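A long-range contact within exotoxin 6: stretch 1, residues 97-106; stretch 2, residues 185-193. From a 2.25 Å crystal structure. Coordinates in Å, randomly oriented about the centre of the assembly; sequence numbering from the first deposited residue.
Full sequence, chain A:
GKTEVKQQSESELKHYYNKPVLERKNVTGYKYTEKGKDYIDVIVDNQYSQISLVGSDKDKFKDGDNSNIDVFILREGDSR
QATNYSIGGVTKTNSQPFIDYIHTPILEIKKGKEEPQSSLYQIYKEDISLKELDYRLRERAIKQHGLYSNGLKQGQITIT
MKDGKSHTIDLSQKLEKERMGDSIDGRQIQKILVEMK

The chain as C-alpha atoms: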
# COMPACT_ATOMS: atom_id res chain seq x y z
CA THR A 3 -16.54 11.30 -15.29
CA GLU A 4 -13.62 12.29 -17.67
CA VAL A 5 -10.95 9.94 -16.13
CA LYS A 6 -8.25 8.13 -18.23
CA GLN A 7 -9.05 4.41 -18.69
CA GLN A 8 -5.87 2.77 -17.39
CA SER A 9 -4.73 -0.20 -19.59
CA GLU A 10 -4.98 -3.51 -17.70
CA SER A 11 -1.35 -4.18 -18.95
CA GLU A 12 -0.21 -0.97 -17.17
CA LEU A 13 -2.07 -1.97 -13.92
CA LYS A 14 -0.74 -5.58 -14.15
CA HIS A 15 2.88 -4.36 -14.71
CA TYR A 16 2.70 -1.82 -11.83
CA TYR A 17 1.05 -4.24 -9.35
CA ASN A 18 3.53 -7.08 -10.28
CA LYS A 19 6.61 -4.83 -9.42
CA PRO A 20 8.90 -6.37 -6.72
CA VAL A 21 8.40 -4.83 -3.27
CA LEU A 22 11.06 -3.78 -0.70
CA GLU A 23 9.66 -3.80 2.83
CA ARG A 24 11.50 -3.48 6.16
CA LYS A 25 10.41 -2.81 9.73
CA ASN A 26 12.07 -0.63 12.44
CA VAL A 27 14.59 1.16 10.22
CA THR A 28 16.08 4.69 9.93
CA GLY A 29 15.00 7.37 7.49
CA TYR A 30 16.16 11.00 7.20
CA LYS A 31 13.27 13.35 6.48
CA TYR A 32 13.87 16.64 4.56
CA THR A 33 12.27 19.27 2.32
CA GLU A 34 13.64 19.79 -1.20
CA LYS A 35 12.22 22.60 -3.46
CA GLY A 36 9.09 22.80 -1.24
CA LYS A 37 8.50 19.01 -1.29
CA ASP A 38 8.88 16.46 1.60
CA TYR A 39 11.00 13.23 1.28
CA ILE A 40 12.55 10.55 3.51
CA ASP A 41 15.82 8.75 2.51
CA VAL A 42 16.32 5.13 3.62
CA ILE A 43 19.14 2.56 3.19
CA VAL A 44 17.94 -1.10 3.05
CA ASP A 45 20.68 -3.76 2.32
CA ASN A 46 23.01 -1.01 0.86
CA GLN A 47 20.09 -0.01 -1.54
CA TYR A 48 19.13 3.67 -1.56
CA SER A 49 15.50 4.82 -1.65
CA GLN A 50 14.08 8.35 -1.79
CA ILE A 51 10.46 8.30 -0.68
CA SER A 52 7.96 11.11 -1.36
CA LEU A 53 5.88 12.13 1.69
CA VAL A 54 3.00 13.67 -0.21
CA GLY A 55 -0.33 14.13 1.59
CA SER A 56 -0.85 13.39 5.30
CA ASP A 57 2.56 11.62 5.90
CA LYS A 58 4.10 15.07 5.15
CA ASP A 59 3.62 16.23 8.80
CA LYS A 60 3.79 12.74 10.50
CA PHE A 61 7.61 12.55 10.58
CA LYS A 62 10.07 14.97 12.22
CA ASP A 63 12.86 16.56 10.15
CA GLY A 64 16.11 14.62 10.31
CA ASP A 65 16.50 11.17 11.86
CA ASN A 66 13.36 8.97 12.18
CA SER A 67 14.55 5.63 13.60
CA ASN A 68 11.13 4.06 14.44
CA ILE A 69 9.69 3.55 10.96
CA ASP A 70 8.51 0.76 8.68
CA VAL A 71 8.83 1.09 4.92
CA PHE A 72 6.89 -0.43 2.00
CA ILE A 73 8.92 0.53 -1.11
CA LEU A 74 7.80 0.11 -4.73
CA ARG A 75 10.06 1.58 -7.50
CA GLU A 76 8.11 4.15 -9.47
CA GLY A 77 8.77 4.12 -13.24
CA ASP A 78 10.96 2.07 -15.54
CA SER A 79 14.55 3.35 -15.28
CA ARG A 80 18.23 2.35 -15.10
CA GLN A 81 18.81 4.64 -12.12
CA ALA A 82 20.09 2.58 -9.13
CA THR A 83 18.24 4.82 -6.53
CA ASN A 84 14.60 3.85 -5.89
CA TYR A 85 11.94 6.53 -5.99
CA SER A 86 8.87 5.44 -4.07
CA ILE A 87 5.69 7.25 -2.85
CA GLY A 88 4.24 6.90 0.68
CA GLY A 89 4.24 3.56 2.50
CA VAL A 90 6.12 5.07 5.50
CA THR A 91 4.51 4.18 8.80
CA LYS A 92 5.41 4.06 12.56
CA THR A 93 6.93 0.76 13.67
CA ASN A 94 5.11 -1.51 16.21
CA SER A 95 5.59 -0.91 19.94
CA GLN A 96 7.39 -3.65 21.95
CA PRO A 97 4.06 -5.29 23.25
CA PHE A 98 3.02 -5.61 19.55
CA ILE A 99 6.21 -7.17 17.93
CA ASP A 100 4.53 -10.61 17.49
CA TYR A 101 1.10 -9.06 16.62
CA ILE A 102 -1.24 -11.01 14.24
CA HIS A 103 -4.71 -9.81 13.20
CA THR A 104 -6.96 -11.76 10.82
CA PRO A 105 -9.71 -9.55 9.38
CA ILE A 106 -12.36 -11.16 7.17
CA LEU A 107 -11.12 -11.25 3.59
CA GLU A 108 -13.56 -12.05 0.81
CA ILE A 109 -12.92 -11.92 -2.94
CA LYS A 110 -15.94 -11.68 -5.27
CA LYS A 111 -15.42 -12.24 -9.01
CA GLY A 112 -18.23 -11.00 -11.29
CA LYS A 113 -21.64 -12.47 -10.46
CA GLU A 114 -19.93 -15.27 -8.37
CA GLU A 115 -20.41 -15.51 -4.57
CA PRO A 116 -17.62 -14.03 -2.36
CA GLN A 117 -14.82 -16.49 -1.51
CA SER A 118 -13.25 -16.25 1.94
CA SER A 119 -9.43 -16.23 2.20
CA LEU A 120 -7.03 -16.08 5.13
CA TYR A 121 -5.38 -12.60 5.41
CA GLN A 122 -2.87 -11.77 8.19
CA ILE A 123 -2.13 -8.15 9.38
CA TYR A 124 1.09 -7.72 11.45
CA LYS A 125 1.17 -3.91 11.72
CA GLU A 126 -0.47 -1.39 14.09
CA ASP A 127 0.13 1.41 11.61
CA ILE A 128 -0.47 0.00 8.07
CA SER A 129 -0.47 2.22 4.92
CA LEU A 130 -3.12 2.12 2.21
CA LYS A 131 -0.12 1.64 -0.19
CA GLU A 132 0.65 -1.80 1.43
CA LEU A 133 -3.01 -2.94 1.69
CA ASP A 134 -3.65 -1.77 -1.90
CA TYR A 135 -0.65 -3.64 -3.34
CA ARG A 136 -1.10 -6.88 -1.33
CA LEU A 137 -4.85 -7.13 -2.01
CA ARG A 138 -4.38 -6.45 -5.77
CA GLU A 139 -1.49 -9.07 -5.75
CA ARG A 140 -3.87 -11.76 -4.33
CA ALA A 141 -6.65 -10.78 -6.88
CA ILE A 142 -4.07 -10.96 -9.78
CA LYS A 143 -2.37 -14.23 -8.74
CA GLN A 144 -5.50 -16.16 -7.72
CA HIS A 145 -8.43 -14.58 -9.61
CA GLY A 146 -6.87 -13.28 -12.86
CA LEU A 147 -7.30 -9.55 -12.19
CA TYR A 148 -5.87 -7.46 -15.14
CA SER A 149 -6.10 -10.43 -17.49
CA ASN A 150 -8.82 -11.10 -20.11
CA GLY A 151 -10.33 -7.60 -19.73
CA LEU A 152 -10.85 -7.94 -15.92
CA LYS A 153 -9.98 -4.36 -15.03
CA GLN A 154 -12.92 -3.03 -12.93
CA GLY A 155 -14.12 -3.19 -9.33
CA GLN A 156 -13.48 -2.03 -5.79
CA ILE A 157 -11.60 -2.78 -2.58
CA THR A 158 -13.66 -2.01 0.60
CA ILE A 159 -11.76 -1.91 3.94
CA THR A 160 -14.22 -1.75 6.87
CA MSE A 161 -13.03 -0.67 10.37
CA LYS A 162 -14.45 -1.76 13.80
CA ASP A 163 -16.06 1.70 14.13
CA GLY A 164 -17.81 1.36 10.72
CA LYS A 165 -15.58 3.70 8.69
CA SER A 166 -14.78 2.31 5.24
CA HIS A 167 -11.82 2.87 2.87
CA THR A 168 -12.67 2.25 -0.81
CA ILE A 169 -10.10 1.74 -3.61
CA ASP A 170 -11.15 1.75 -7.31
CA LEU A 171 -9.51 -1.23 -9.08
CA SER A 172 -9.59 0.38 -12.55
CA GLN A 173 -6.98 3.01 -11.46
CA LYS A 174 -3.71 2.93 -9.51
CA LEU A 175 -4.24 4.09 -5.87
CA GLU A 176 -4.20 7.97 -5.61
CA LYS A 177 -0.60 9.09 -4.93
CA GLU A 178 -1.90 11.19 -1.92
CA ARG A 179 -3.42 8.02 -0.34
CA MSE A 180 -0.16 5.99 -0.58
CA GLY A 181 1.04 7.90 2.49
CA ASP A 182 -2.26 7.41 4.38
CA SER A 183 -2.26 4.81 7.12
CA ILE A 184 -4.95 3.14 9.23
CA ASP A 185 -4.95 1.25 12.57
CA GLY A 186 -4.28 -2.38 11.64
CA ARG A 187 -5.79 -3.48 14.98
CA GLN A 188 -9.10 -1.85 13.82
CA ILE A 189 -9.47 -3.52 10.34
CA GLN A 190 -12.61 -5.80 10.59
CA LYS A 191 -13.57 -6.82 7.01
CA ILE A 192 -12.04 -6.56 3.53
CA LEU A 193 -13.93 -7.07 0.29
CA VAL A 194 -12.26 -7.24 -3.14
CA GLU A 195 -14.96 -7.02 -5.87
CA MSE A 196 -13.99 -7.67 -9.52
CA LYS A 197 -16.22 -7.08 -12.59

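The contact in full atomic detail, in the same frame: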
# COMPACT_ATOMS: atom_id res chain seq x y z
N PRO A 97 5.11 -4.27 22.97
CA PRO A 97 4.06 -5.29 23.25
C PRO A 97 3.47 -5.92 21.98
O PRO A 97 2.95 -7.04 22.04
CB PRO A 97 2.97 -4.48 23.98
CG PRO A 97 3.68 -3.32 24.56
CD PRO A 97 4.74 -2.96 23.56
N PHE A 98 3.59 -5.22 20.84
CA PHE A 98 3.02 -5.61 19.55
C PHE A 98 4.02 -6.17 18.49
O PHE A 98 3.63 -6.25 17.32
CB PHE A 98 2.29 -4.39 18.95
CG PHE A 98 0.93 -4.16 19.58
CD1 PHE A 98 -0.20 -4.78 19.06
CD2 PHE A 98 0.79 -3.32 20.68
CE1 PHE A 98 -1.44 -4.61 19.67
CE2 PHE A 98 -0.47 -3.13 21.27
CZ PHE A 98 -1.57 -3.78 20.77
N ILE A 99 5.23 -6.62 18.89
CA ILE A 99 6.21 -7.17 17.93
C ILE A 99 5.67 -8.47 17.25
O ILE A 99 5.79 -8.62 16.04
CB ILE A 99 7.62 -7.39 18.59
CG1 ILE A 99 8.28 -6.05 19.04
CG2 ILE A 99 8.58 -8.20 17.71
CD1 ILE A 99 8.57 -5.00 17.98
N ASP A 100 5.04 -9.35 18.03
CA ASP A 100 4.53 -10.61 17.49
C ASP A 100 3.06 -10.53 17.04
O ASP A 100 2.45 -11.58 16.78
CB ASP A 100 4.70 -11.73 18.53
CG ASP A 100 3.99 -11.50 19.87
OD1 ASP A 100 3.27 -10.47 20.00
OD2 ASP A 100 4.17 -12.33 20.80
N TYR A 101 2.50 -9.31 16.95
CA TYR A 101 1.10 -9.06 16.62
C TYR A 101 0.60 -9.68 15.29
O TYR A 101 1.21 -9.52 14.24
CB TYR A 101 0.81 -7.56 16.63
CG TYR A 101 -0.65 -7.21 16.40
CD1 TYR A 101 -1.61 -7.50 17.36
CD2 TYR A 101 -1.05 -6.59 15.23
CE1 TYR A 101 -2.95 -7.18 17.16
CE2 TYR A 101 -2.39 -6.27 15.01
CZ TYR A 101 -3.34 -6.57 15.97
OH TYR A 101 -4.65 -6.25 15.74
N ILE A 102 -0.53 -10.41 15.38
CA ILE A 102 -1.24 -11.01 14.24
C ILE A 102 -2.71 -10.65 14.38
O ILE A 102 -3.28 -10.79 15.46
CB ILE A 102 -1.02 -12.55 14.05
CG1 ILE A 102 0.47 -12.91 14.02
CG2 ILE A 102 -1.71 -13.07 12.74
CD1 ILE A 102 0.79 -14.08 14.73
N HIS A 103 -3.30 -10.17 13.29
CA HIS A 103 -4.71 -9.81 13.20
C HIS A 103 -5.27 -10.39 11.92
O HIS A 103 -4.66 -10.23 10.87
CB HIS A 103 -4.89 -8.29 13.25
CG HIS A 103 -6.31 -7.88 13.39
ND1 HIS A 103 -7.00 -8.08 14.57
CD2 HIS A 103 -7.15 -7.31 12.49
CE1 HIS A 103 -8.22 -7.61 14.36
NE2 HIS A 103 -8.36 -7.16 13.11
N THR A 104 -6.40 -11.11 12.00
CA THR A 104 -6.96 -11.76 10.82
C THR A 104 -8.32 -11.18 10.51
O THR A 104 -9.34 -11.72 10.95
CB THR A 104 -6.97 -13.28 10.98
OG1 THR A 104 -7.83 -13.63 12.06
CG2 THR A 104 -5.60 -13.86 11.22
N PRO A 105 -8.39 -10.07 9.76
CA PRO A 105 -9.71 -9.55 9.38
C PRO A 105 -10.39 -10.50 8.38
O PRO A 105 -9.73 -11.38 7.83
CB PRO A 105 -9.37 -8.20 8.74
CG PRO A 105 -8.00 -8.38 8.16
CD PRO A 105 -7.29 -9.30 9.11
N ILE A 106 -11.69 -10.33 8.16
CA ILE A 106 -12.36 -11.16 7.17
C ILE A 106 -11.89 -10.69 5.83
O ILE A 106 -11.81 -9.49 5.61
CB ILE A 106 -13.92 -11.08 7.31
CG1 ILE A 106 -14.44 -11.79 8.56
CG2 ILE A 106 -14.66 -11.58 6.05
CD1 ILE A 106 -13.85 -13.17 8.83
N ASP A 185 -5.27 2.12 11.43
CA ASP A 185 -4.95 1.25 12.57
C ASP A 185 -5.25 -0.18 12.18
O ASP A 185 -6.42 -0.54 11.99
CB ASP A 185 -5.74 1.69 13.84
CG ASP A 185 -5.33 1.01 15.15
OD1 ASP A 185 -4.65 -0.04 15.09
OD2 ASP A 185 -5.70 1.54 16.24
N GLY A 186 -4.20 -0.98 12.03
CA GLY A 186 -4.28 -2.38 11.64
C GLY A 186 -5.07 -3.23 12.62
O GLY A 186 -5.68 -4.24 12.23
N ARG A 187 -5.06 -2.81 13.90
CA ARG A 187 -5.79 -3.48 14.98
C ARG A 187 -7.30 -3.24 14.87
O ARG A 187 -8.07 -3.93 15.54
CB ARG A 187 -5.30 -2.98 16.34
CG ARG A 187 -3.80 -3.15 16.58
CD ARG A 187 -3.38 -2.35 17.79
NE ARG A 187 -3.47 -0.92 17.50
CZ ARG A 187 -3.08 0.04 18.32
NH1 ARG A 187 -2.60 -0.25 19.52
NH2 ARG A 187 -3.16 1.32 17.94
N GLN A 188 -7.72 -2.28 14.01
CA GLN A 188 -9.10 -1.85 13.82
C GLN A 188 -9.71 -2.32 12.47
O GLN A 188 -10.89 -2.06 12.23
CB GLN A 188 -9.21 -0.32 13.95
CG GLN A 188 -8.91 0.22 15.35
CD GLN A 188 -9.90 -0.22 16.39
OE1 GLN A 188 -11.11 -0.07 16.22
NE2 GLN A 188 -9.42 -0.79 17.48
N ILE A 189 -8.94 -3.01 11.62
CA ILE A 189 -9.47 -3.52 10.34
C ILE A 189 -10.35 -4.76 10.65
O ILE A 189 -9.84 -5.73 11.21
CB ILE A 189 -8.34 -3.84 9.32
CG1 ILE A 189 -7.52 -2.58 8.98
CG2 ILE A 189 -8.92 -4.52 8.06
CD1 ILE A 189 -6.14 -2.84 8.41
N GLN A 190 -11.67 -4.71 10.32
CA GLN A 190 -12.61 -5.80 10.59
C GLN A 190 -12.87 -6.73 9.39
O GLN A 190 -12.84 -7.96 9.54
CB GLN A 190 -13.97 -5.24 11.06
CG GLN A 190 -14.09 -5.12 12.56
CD GLN A 190 -14.34 -6.41 13.29
OE1 GLN A 190 -13.42 -7.22 13.46
NE2 GLN A 190 -15.54 -6.56 13.83
N LYS A 191 -13.20 -6.13 8.23
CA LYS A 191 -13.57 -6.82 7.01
C LYS A 191 -12.91 -6.18 5.81
O LYS A 191 -12.73 -4.96 5.79
CB LYS A 191 -15.09 -6.75 6.78
CG LYS A 191 -15.96 -7.63 7.64
CD LYS A 191 -17.40 -7.51 7.13
CE LYS A 191 -18.24 -8.74 7.37
NZ LYS A 191 -19.59 -8.62 6.76
N ILE A 192 -12.59 -7.00 4.81
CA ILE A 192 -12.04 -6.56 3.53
C ILE A 192 -12.83 -7.29 2.44
O ILE A 192 -13.06 -8.50 2.52
CB ILE A 192 -10.50 -6.75 3.38
CG1 ILE A 192 -9.72 -6.03 4.51
CG2 ILE A 192 -10.01 -6.28 1.97
CD1 ILE A 192 -8.19 -6.49 4.61
N LEU A 193 -13.24 -6.53 1.44
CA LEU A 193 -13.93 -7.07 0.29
C LEU A 193 -13.20 -6.61 -0.94
O LEU A 193 -12.94 -5.42 -1.08
CB LEU A 193 -15.43 -6.63 0.26
CG LEU A 193 -16.25 -7.10 -0.97
CD1 LEU A 193 -16.41 -8.62 -0.99
CD2 LEU A 193 -17.61 -6.43 -1.00

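How do the two backbones meet? They converge toward their C-terminal ends: the CA atoms of H103 and R187 lie 6.7 Å apart, those of P105 and Q190 4.9 Å, and those of I106 and K191 4.5 Å. There a parallel beta bridge forms, with I106 reaching to the residues before and after K191. I106 N donates to Q190 O at 3.0 Å, nearly in line, and I192 N donates to I106 O at 2.7 Å. The same carbonyl also receives a CA-H contact, K191 CA lying 3.5 Å from I106 O.

What does P105 contribute beside this strand? Its nitrogen carries no hydrogen to donate, and its ring packs against the strand. P105 CB lies 3.8 Å from I189 CG2 and P105 CG 4.0 Å from I192 CD1, joining the buried proline to two buried isoleucines.

What does H103 add where the backbones are farther apart? Its side chain points toward stretch 2 and spans the gap: H103 NE2 donates to I189 O at 2.8 Å, with the acceptor at the ring edge, near its plane. The R187 carbonyl lies over one face of the ring, its O 3.9 Å from H103 CE1.

How is R187 held against the aromatic residues? D185 fixes it from within its own stretch. R187 NE and D185 OD1, 2.8 Å apart, form a salt bridge with an almost straight hydrogen bond, and R187 N also donates to D185 OD1 at 3.0 Å. The arginine's aliphatic part lies oblique to both rings, with R187 CG 3.3 Å from the hydroxyl oxygen, Y101 OH, and R187 CD 3.5 Å from F98 CE1. R187 CZ stands 5.2 Å from the centroid of the F98 ring, at most a weak cation-pi attraction.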